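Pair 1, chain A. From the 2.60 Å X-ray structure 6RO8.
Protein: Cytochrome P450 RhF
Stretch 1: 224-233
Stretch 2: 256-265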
# COMPACT_ATOMS: atom_id res chain seq x y z
N SER A 224 -2.25 7.83 18.77
CA SER A 224 -3.22 8.45 17.88
C SER A 224 -4.32 9.10 18.69
O SER A 224 -4.83 10.17 18.31
CB SER A 224 -3.77 7.40 16.89
OG SER A 224 -3.85 6.13 17.50
N GLY A 225 -4.67 8.51 19.83
CA GLY A 225 -5.63 9.15 20.71
C GLY A 225 -5.15 10.51 21.20
O GLY A 225 -5.86 11.50 21.05
N ARG A 226 -3.97 10.54 21.83
CA ARG A 226 -3.41 11.79 22.34
C ARG A 226 -3.30 12.84 21.22
O ARG A 226 -3.61 14.03 21.43
CB ARG A 226 -2.04 11.51 23.00
CG ARG A 226 -1.36 12.73 23.68
CD ARG A 226 0.18 12.59 23.84
NE ARG A 226 0.91 12.62 22.57
CZ ARG A 226 2.13 13.12 22.41
NH1 ARG A 226 2.76 13.71 23.44
NH2 ARG A 226 2.71 13.11 21.20
N VAL A 227 -2.89 12.41 20.02
CA VAL A 227 -2.77 13.33 18.89
C VAL A 227 -4.12 13.93 18.53
O VAL A 227 -4.29 15.15 18.47
CB VAL A 227 -2.14 12.61 17.68
CG1 VAL A 227 -2.06 13.55 16.49
CG2 VAL A 227 -0.77 12.07 18.02
N LEU A 228 -5.10 13.06 18.26
CA LEU A 228 -6.43 13.49 17.88
C LEU A 228 -7.04 14.41 18.94
O LEU A 228 -7.86 15.26 18.60
CB LEU A 228 -7.33 12.27 17.66
CG LEU A 228 -8.78 12.54 17.29
CD1 LEU A 228 -8.83 13.23 15.94
CD2 LEU A 228 -9.60 11.27 17.26
N GLU A 229 -6.62 14.24 20.19
CA GLU A 229 -7.15 15.07 21.26
C GLU A 229 -6.57 16.47 21.19
O GLU A 229 -7.30 17.46 21.35
CB GLU A 229 -6.85 14.43 22.62
CG GLU A 229 -7.78 14.86 23.74
CD GLU A 229 -9.25 14.87 23.33
OE1 GLU A 229 -9.67 13.95 22.59
OE2 GLU A 229 -9.98 15.80 23.75
N LYS A 230 -5.26 16.58 20.95
CA LYS A 230 -4.64 17.89 20.81
C LYS A 230 -5.14 18.62 19.58
O LYS A 230 -5.42 19.83 19.63
CB LYS A 230 -3.12 17.75 20.77
CG LYS A 230 -2.54 16.90 21.88
CD LYS A 230 -1.07 17.20 22.12
CE LYS A 230 -0.36 16.02 22.76
NZ LYS A 230 1.10 16.24 22.93
N MET A 231 -5.25 17.92 18.45
CA MET A 231 -5.76 18.56 17.25
C MET A 231 -7.20 19.01 17.45
O MET A 231 -7.59 20.11 17.03
CB MET A 231 -5.63 17.61 16.06
CG MET A 231 -4.18 17.27 15.74
SD MET A 231 -3.97 16.14 14.34
CE MET A 231 -5.66 16.08 13.77
N LYS A 232 -8.01 18.17 18.12
CA LYS A 232 -9.38 18.55 18.46
C LYS A 232 -9.40 19.91 19.15
O LYS A 232 -10.33 20.70 18.96
CB LYS A 232 -10.01 17.49 19.37
CG LYS A 232 -11.03 16.59 18.69
CD LYS A 232 -11.21 15.30 19.48
CE LYS A 232 -12.47 14.54 19.08
NZ LYS A 232 -12.47 13.13 19.55
N ASN A 233 -8.37 20.20 19.94
CA ASN A 233 -8.29 21.41 20.72
C ASN A 233 -7.70 22.58 19.96
O ASN A 233 -7.76 23.71 20.46
CB ASN A 233 -7.47 21.16 21.99
CG ASN A 233 -8.32 20.62 23.11
OD1 ASN A 233 -9.53 20.83 23.14
ND2 ASN A 233 -7.69 19.88 24.01
N THR A 256 -17.73 9.93 12.31
CA THR A 256 -17.95 9.56 13.70
C THR A 256 -16.67 9.70 14.52
O THR A 256 -15.56 9.79 14.00
CB THR A 256 -18.43 8.11 13.79
OG1 THR A 256 -17.32 7.23 13.58
CG2 THR A 256 -19.49 7.85 12.75
N ASP A 257 -16.85 9.70 15.84
CA ASP A 257 -15.69 9.85 16.72
C ASP A 257 -14.77 8.64 16.63
O ASP A 257 -13.55 8.79 16.63
CB ASP A 257 -16.14 10.09 18.16
CG ASP A 257 -15.06 10.76 18.99
OD1 ASP A 257 -13.87 10.76 18.58
OD2 ASP A 257 -15.40 11.30 20.07
N ASN A 258 -15.34 7.43 16.56
CA ASN A 258 -14.49 6.26 16.37
C ASN A 258 -13.80 6.31 15.02
O ASN A 258 -12.63 5.93 14.90
CB ASN A 258 -15.29 4.97 16.46
CG ASN A 258 -14.43 3.76 16.13
OD1 ASN A 258 -14.35 3.33 14.96
ND2 ASN A 258 -13.77 3.22 17.14
N TYR A 259 -14.52 6.75 13.98
CA TYR A 259 -13.86 6.90 12.69
C TYR A 259 -12.68 7.84 12.81
O TYR A 259 -11.63 7.61 12.20
CB TYR A 259 -14.83 7.41 11.63
CG TYR A 259 -14.08 7.94 10.45
CD1 TYR A 259 -13.53 7.08 9.50
CD2 TYR A 259 -13.84 9.31 10.31
CE1 TYR A 259 -12.81 7.57 8.43
CE2 TYR A 259 -13.13 9.81 9.26
CZ TYR A 259 -12.61 8.94 8.32
OH TYR A 259 -11.89 9.48 7.28
N LEU A 260 -12.81 8.90 13.61
CA LEU A 260 -11.69 9.82 13.78
C LEU A 260 -10.49 9.10 14.37
O LEU A 260 -9.37 9.21 13.85
CB LEU A 260 -12.11 11.00 14.66
CG LEU A 260 -12.77 12.18 13.94
CD1 LEU A 260 -14.02 11.75 13.18
CD2 LEU A 260 -13.09 13.28 14.95
N HIS A 261 -10.71 8.34 15.44
CA HIS A 261 -9.61 7.66 16.09
C HIS A 261 -9.07 6.54 15.22
O HIS A 261 -7.85 6.37 15.09
CB HIS A 261 -10.07 7.14 17.45
CG HIS A 261 -8.95 6.76 18.36
ND1 HIS A 261 -9.13 6.57 19.71
CD2 HIS A 261 -7.64 6.52 18.11
CE1 HIS A 261 -7.98 6.23 20.26
NE2 HIS A 261 -7.06 6.19 19.31
N SER A 262 -9.97 5.77 14.59
CA SER A 262 -9.53 4.68 13.72
C SER A 262 -8.78 5.21 12.50
O SER A 262 -7.70 4.71 12.15
CB SER A 262 -10.73 3.82 13.31
OG SER A 262 -11.33 3.19 14.45
N MET A 263 -9.32 6.25 11.84
CA MET A 263 -8.65 6.78 10.66
C MET A 263 -7.30 7.39 11.03
O MET A 263 -6.32 7.22 10.30
CB MET A 263 -9.54 7.81 9.96
CG MET A 263 -8.99 8.32 8.61
SD MET A 263 -8.75 7.00 7.39
CE MET A 263 -9.41 7.74 5.92
N MET A 264 -7.23 8.08 12.17
CA MET A 264 -5.95 8.62 12.62
C MET A 264 -4.86 7.56 12.52
O MET A 264 -3.85 7.75 11.83
CB MET A 264 -6.06 9.13 14.06
CG MET A 264 -6.27 10.62 14.20
SD MET A 264 -4.99 11.65 13.44
CE MET A 264 -3.61 11.27 14.50
N MET A 265 -5.07 6.41 13.17
CA MET A 265 -4.03 5.38 13.20
C MET A 265 -3.83 4.75 11.84
O MET A 265 -2.68 4.55 11.41
CB MET A 265 -4.36 4.30 14.22
CG MET A 265 -3.12 3.61 14.72
SD MET A 265 -3.46 2.14 15.71
CE MET A 265 -4.76 1.38 14.78

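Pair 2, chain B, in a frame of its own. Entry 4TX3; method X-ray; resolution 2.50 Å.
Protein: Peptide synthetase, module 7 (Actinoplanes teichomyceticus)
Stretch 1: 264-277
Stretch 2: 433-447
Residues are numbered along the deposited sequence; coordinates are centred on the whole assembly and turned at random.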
# COMPACT_ATOMS: atom_id res chain seq x y z
N LEU B 264 -5.56 8.27 23.32
CA LEU B 264 -4.78 8.67 24.49
C LEU B 264 -4.30 10.11 24.37
O LEU B 264 -4.38 10.88 25.32
CB LEU B 264 -3.57 7.76 24.68
CG LEU B 264 -3.83 6.31 25.08
CD1 LEU B 264 -2.54 5.66 25.47
CD2 LEU B 264 -4.79 6.23 26.21
N VAL B 265 -3.80 10.46 23.19
CA VAL B 265 -3.30 11.80 22.92
C VAL B 265 -4.47 12.79 22.88
O VAL B 265 -4.36 13.93 23.32
CB VAL B 265 -2.49 11.85 21.59
CG1 VAL B 265 -2.06 13.26 21.27
CG2 VAL B 265 -1.28 10.92 21.66
N GLN B 266 -5.60 12.33 22.36
CA GLN B 266 -6.78 13.19 22.36
C GLN B 266 -7.20 13.52 23.79
O GLN B 266 -7.59 14.65 24.09
CB GLN B 266 -7.92 12.53 21.61
CG GLN B 266 -9.14 13.39 21.53
CD GLN B 266 -10.19 12.75 20.68
OE1 GLN B 266 -9.91 11.79 19.96
NE2 GLN B 266 -11.43 13.27 20.76
N ALA B 267 -7.11 12.52 24.68
CA ALA B 267 -7.41 12.75 26.09
C ALA B 267 -6.48 13.80 26.67
O ALA B 267 -6.93 14.82 27.21
CB ALA B 267 -7.29 11.46 26.87
N ALA B 268 -5.18 13.56 26.53
CA ALA B 268 -4.16 14.44 27.07
C ALA B 268 -4.31 15.89 26.60
O ALA B 268 -4.25 16.82 27.40
CB ALA B 268 -2.78 13.90 26.70
N LEU B 269 -4.52 16.07 25.30
CA LEU B 269 -4.74 17.40 24.73
C LEU B 269 -5.98 18.08 25.32
O LEU B 269 -5.97 19.29 25.59
CB LEU B 269 -4.87 17.32 23.20
CG LEU B 269 -5.22 18.63 22.48
CD1 LEU B 269 -4.15 19.68 22.63
CD2 LEU B 269 -5.51 18.37 21.01
N ALA B 270 -7.05 17.30 25.53
CA ALA B 270 -8.27 17.85 26.11
C ALA B 270 -7.99 18.32 27.54
O ALA B 270 -8.49 19.36 27.97
CB ALA B 270 -9.41 16.81 26.08
N MET B 271 -7.18 17.57 28.28
CA MET B 271 -6.81 17.98 29.63
C MET B 271 -5.98 19.26 29.58
O MET B 271 -6.09 20.13 30.45
CB MET B 271 -6.03 16.89 30.36
CG MET B 271 -6.87 15.72 30.78
SD MET B 271 -5.82 14.35 31.31
CE MET B 271 -5.85 14.52 33.10
N LEU B 272 -5.15 19.37 28.55
CA LEU B 272 -4.29 20.53 28.41
C LEU B 272 -5.13 21.77 28.15
O LEU B 272 -4.87 22.83 28.71
CB LEU B 272 -3.26 20.34 27.31
CG LEU B 272 -2.33 21.51 27.01
CD1 LEU B 272 -1.50 21.92 28.23
CD2 LEU B 272 -1.42 21.16 25.85
N LEU B 273 -6.14 21.63 27.29
CA LEU B 273 -6.96 22.79 26.93
C LEU B 273 -7.80 23.24 28.12
O LEU B 273 -7.97 24.43 28.34
CB LEU B 273 -7.83 22.47 25.71
CG LEU B 273 -7.07 22.28 24.40
CD1 LEU B 273 -7.95 21.64 23.35
CD2 LEU B 273 -6.54 23.61 23.88
N THR B 274 -8.33 22.30 28.90
CA THR B 274 -9.04 22.66 30.11
C THR B 274 -8.10 23.43 31.03
O THR B 274 -8.47 24.45 31.59
CB THR B 274 -9.60 21.42 30.85
OG1 THR B 274 -10.64 20.82 30.07
CG2 THR B 274 -10.18 21.83 32.19
N ARG B 275 -6.88 22.94 31.15
CA ARG B 275 -5.84 23.58 31.95
C ARG B 275 -5.42 24.94 31.38
O ARG B 275 -4.97 25.81 32.10
CB ARG B 275 -4.64 22.62 32.02
CG ARG B 275 -3.63 22.97 33.07
CD ARG B 275 -4.18 22.80 34.49
NE ARG B 275 -3.09 22.96 35.45
CZ ARG B 275 -2.50 24.13 35.74
NH1 ARG B 275 -2.90 25.27 35.18
NH2 ARG B 275 -1.52 24.16 36.62
N TYR B 276 -5.54 25.11 30.07
CA TYR B 276 -5.26 26.40 29.44
C TYR B 276 -6.36 27.43 29.64
O TYR B 276 -6.15 28.63 29.37
CB TYR B 276 -5.05 26.25 27.94
CG TYR B 276 -3.61 26.47 27.51
CD1 TYR B 276 -3.22 27.65 26.90
CD2 TYR B 276 -2.66 25.49 27.68
CE1 TYR B 276 -1.93 27.85 26.49
CE2 TYR B 276 -1.36 25.68 27.30
CZ TYR B 276 -0.99 26.85 26.69
OH TYR B 276 0.32 26.99 26.30
N GLY B 277 -7.54 26.95 30.08
CA GLY B 277 -8.67 27.82 30.32
C GLY B 277 -9.86 27.66 29.40
O GLY B 277 -10.71 28.55 29.34
N ALA B 433 4.62 27.62 20.54
CA ALA B 433 5.74 26.83 21.04
C ALA B 433 5.50 26.37 22.49
O ALA B 433 5.85 25.24 22.85
CB ALA B 433 7.03 27.64 20.94
N SER B 434 4.90 27.24 23.29
CA SER B 434 4.48 26.89 24.65
C SER B 434 3.44 25.77 24.65
O SER B 434 3.55 24.80 25.40
CB SER B 434 3.90 28.12 25.35
OG SER B 434 4.84 29.17 25.38
N LEU B 435 2.44 25.93 23.80
CA LEU B 435 1.42 24.91 23.63
C LEU B 435 2.03 23.58 23.26
O LEU B 435 1.70 22.56 23.87
CB LEU B 435 0.42 25.31 22.55
CG LEU B 435 -0.91 25.83 23.08
CD1 LEU B 435 -1.74 26.35 21.93
CD2 LEU B 435 -1.65 24.74 23.87
N ALA B 436 2.92 23.58 22.27
CA ALA B 436 3.56 22.34 21.82
C ALA B 436 4.35 21.73 22.95
O ALA B 436 4.22 20.53 23.22
CB ALA B 436 4.44 22.59 20.61
N ARG B 437 5.16 22.53 23.62
CA ARG B 437 5.98 22.01 24.72
C ARG B 437 5.13 21.53 25.91
O ARG B 437 5.46 20.52 26.55
CB ARG B 437 7.00 23.06 25.17
CG ARG B 437 8.16 23.23 24.17
CD ARG B 437 9.00 24.47 24.44
NE ARG B 437 9.81 24.34 25.65
CZ ARG B 437 10.12 25.36 26.45
NH1 ARG B 437 9.69 26.59 26.17
NH2 ARG B 437 10.86 25.15 27.54
N ARG B 438 4.04 22.22 26.20
CA ARG B 438 3.16 21.78 27.28
C ARG B 438 2.46 20.46 26.95
O ARG B 438 2.29 19.59 27.82
CB ARG B 438 2.16 22.88 27.63
CG ARG B 438 2.75 23.84 28.62
CD ARG B 438 2.10 25.19 28.63
NE ARG B 438 2.74 26.05 29.63
CZ ARG B 438 2.62 27.37 29.67
NH1 ARG B 438 1.88 28.01 28.77
NH2 ARG B 438 3.24 28.06 30.62
N LEU B 439 2.09 20.27 25.68
CA LEU B 439 1.45 19.02 25.29
C LEU B 439 2.42 17.87 25.51
O LEU B 439 2.02 16.80 26.00
CB LEU B 439 0.95 19.06 23.84
CG LEU B 439 0.39 17.71 23.37
CD1 LEU B 439 -0.81 17.23 24.20
CD2 LEU B 439 0.04 17.73 21.89
N VAL B 440 3.70 18.08 25.18
CA VAL B 440 4.72 17.05 25.45
C VAL B 440 4.84 16.78 26.95
O VAL B 440 4.92 15.62 27.38
CB VAL B 440 6.11 17.45 24.88
CG1 VAL B 440 7.17 16.44 25.29
CG2 VAL B 440 6.04 17.58 23.36
N ARG B 441 4.83 17.85 27.75
CA ARG B 441 4.92 17.69 29.20
C ARG B 441 3.72 16.94 29.76
O ARG B 441 3.89 16.03 30.59
CB ARG B 441 5.06 19.06 29.88
CG ARG B 441 6.39 19.72 29.54
CD ARG B 441 7.14 20.24 30.77
NE ARG B 441 7.19 19.31 31.91
CZ ARG B 441 6.86 19.65 33.16
NH1 ARG B 441 6.44 20.90 33.42
NH2 ARG B 441 6.93 18.76 34.14
N VAL B 442 2.52 17.28 29.30
CA VAL B 442 1.33 16.57 29.76
C VAL B 442 1.44 15.11 29.40
O VAL B 442 1.17 14.24 30.23
CB VAL B 442 0.03 17.17 29.15
CG1 VAL B 442 -1.16 16.23 29.36
CG2 VAL B 442 -0.25 18.53 29.72
N LEU B 443 1.86 14.83 28.18
CA LEU B 443 2.04 13.44 27.74
C LEU B 443 3.08 12.68 28.58
O LEU B 443 2.88 11.51 28.93
CB LEU B 443 2.40 13.38 26.26
CG LEU B 443 1.17 13.72 25.39
CD1 LEU B 443 1.59 14.28 24.07
CD2 LEU B 443 0.28 12.49 25.20
N GLU B 444 4.18 13.34 28.96
CA GLU B 444 5.15 12.67 29.84
C GLU B 444 4.58 12.33 31.24
O GLU B 444 4.62 11.16 31.65
CB GLU B 444 6.40 13.53 29.99
CG GLU B 444 7.17 13.71 28.69
CD GLU B 444 8.18 14.85 28.76
OE1 GLU B 444 8.06 15.70 29.67
OE2 GLU B 444 9.09 14.89 27.90
N GLN B 445 4.04 13.33 31.94
CA GLN B 445 3.44 13.13 33.27
C GLN B 445 2.38 12.04 33.29
O GLN B 445 2.32 11.20 34.19
CB GLN B 445 2.79 14.43 33.78
CG GLN B 445 3.71 15.62 33.73
CD GLN B 445 2.98 16.92 33.98
OE1 GLN B 445 2.05 16.98 34.79
NE2 GLN B 445 3.38 17.96 33.26
N VAL B 446 1.54 12.07 32.28
CA VAL B 446 0.40 11.20 32.22
C VAL B 446 0.89 9.78 31.89
O VAL B 446 0.33 8.78 32.35
CB VAL B 446 -0.63 11.77 31.21
CG1 VAL B 446 -1.09 10.74 30.24
CG2 VAL B 446 -1.80 12.43 31.95
N ALA B 447 1.98 9.69 31.13
CA ALA B 447 2.62 8.40 30.86
C ALA B 447 3.18 7.75 32.12
O ALA B 447 3.00 6.56 32.33
CB ALA B 447 3.72 8.57 29.85

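Pair 1 and pair 2 each consist of two helices crossing steeply, and their backbones are nearly interchangeable: N, CA and C atoms of 14 central residues superpose with an RMSD of 0.5 Å. The axes approach to 9.3 Å in pair 1 and 9.4 Å in pair 2, and the N-to-C directions enclose 119° and 118°. The CA atoms come closest at equivalent places: Ser A224 CA to Met A265 CA is 5.7 Å and Ala B268 CA to Leu B443 CA 6.3 Å; next come Gly A225 CA to His A261 CA at 6.3 Å and Leu B269 CA to Leu B439 CA at 6.4 Å.

The position most alike in the two pairs is Leu A228, which coincides with Leu B272. Both leucines point toward the partner helix in the same t, p rotamer, and each has 78 Å² covered by it. In pair 2 the side chain is a knob set among Leu B435, Arg B438, Leu B439 and Val B442; Leu B272 CD2 lies 3.8 Å from Leu B439 CB and Leu B272 CD1 3.9 Å from Val B442 CG2. In pair 1 the corresponding surroundings are Asp A257, Leu A260, His A261 and Met A264. Leu A228 CD2 packs 3.6 Å from Leu A260 CB, and Leu A228 CB lies 4.0 Å from Met A264 CG. The same leucine thus fits against quite different neighbours.

One turn further along, Lys A232 and Tyr B276 occupy matching positions, and both point toward the partner helix. Lys A232 reaches Asp A257 in a salt bridge, its NZ donating to OD1 at 2.9 Å. The aspartate's CB points sideways, but its t rotamer brings the carboxylate nearer. In pair 2 Leu B435 replaces the acid, and Tyr B276 supplies an aromatic face instead: Leu B435 CD2 stands 3.8 Å from the centroid of the Tyr B276 ring in a CH-pi contact. The polar link is not lost but moved to Arg B438, the equivalent of Leu A260, whose NH1 donates to Tyr B276 OH at 3.1 Å. A charge pair in one protein is therefore answered by an apolar contact and a neutral acceptor in the other.

Near the close approach, the side chains are divided differently between the helices. Gly A225 leaves room for the His A261 ring: its N lies 3.4 Å from His A261 NE2, though the angle is too poor for a hydrogen bond, and a CB modelled on the glycine would come within 3.3 Å of His A261 CE1. Pair 2 has Leu B269 here, its CA-to-CB bond directed sideways, and Leu B439 in place of the imidazole, with Leu B269 CB 4.2 Å from Leu B439 CD1.

Met A264 and Val B442 also match. Both touch the matched small residue: Met A264 CB lies 4.0 Å from Ser A224 CB, and Val B442 CG1 3.9 Å from Ala B268 CB. The longer methionine also brings its CE to 3.4 Å from Val A227 CG1.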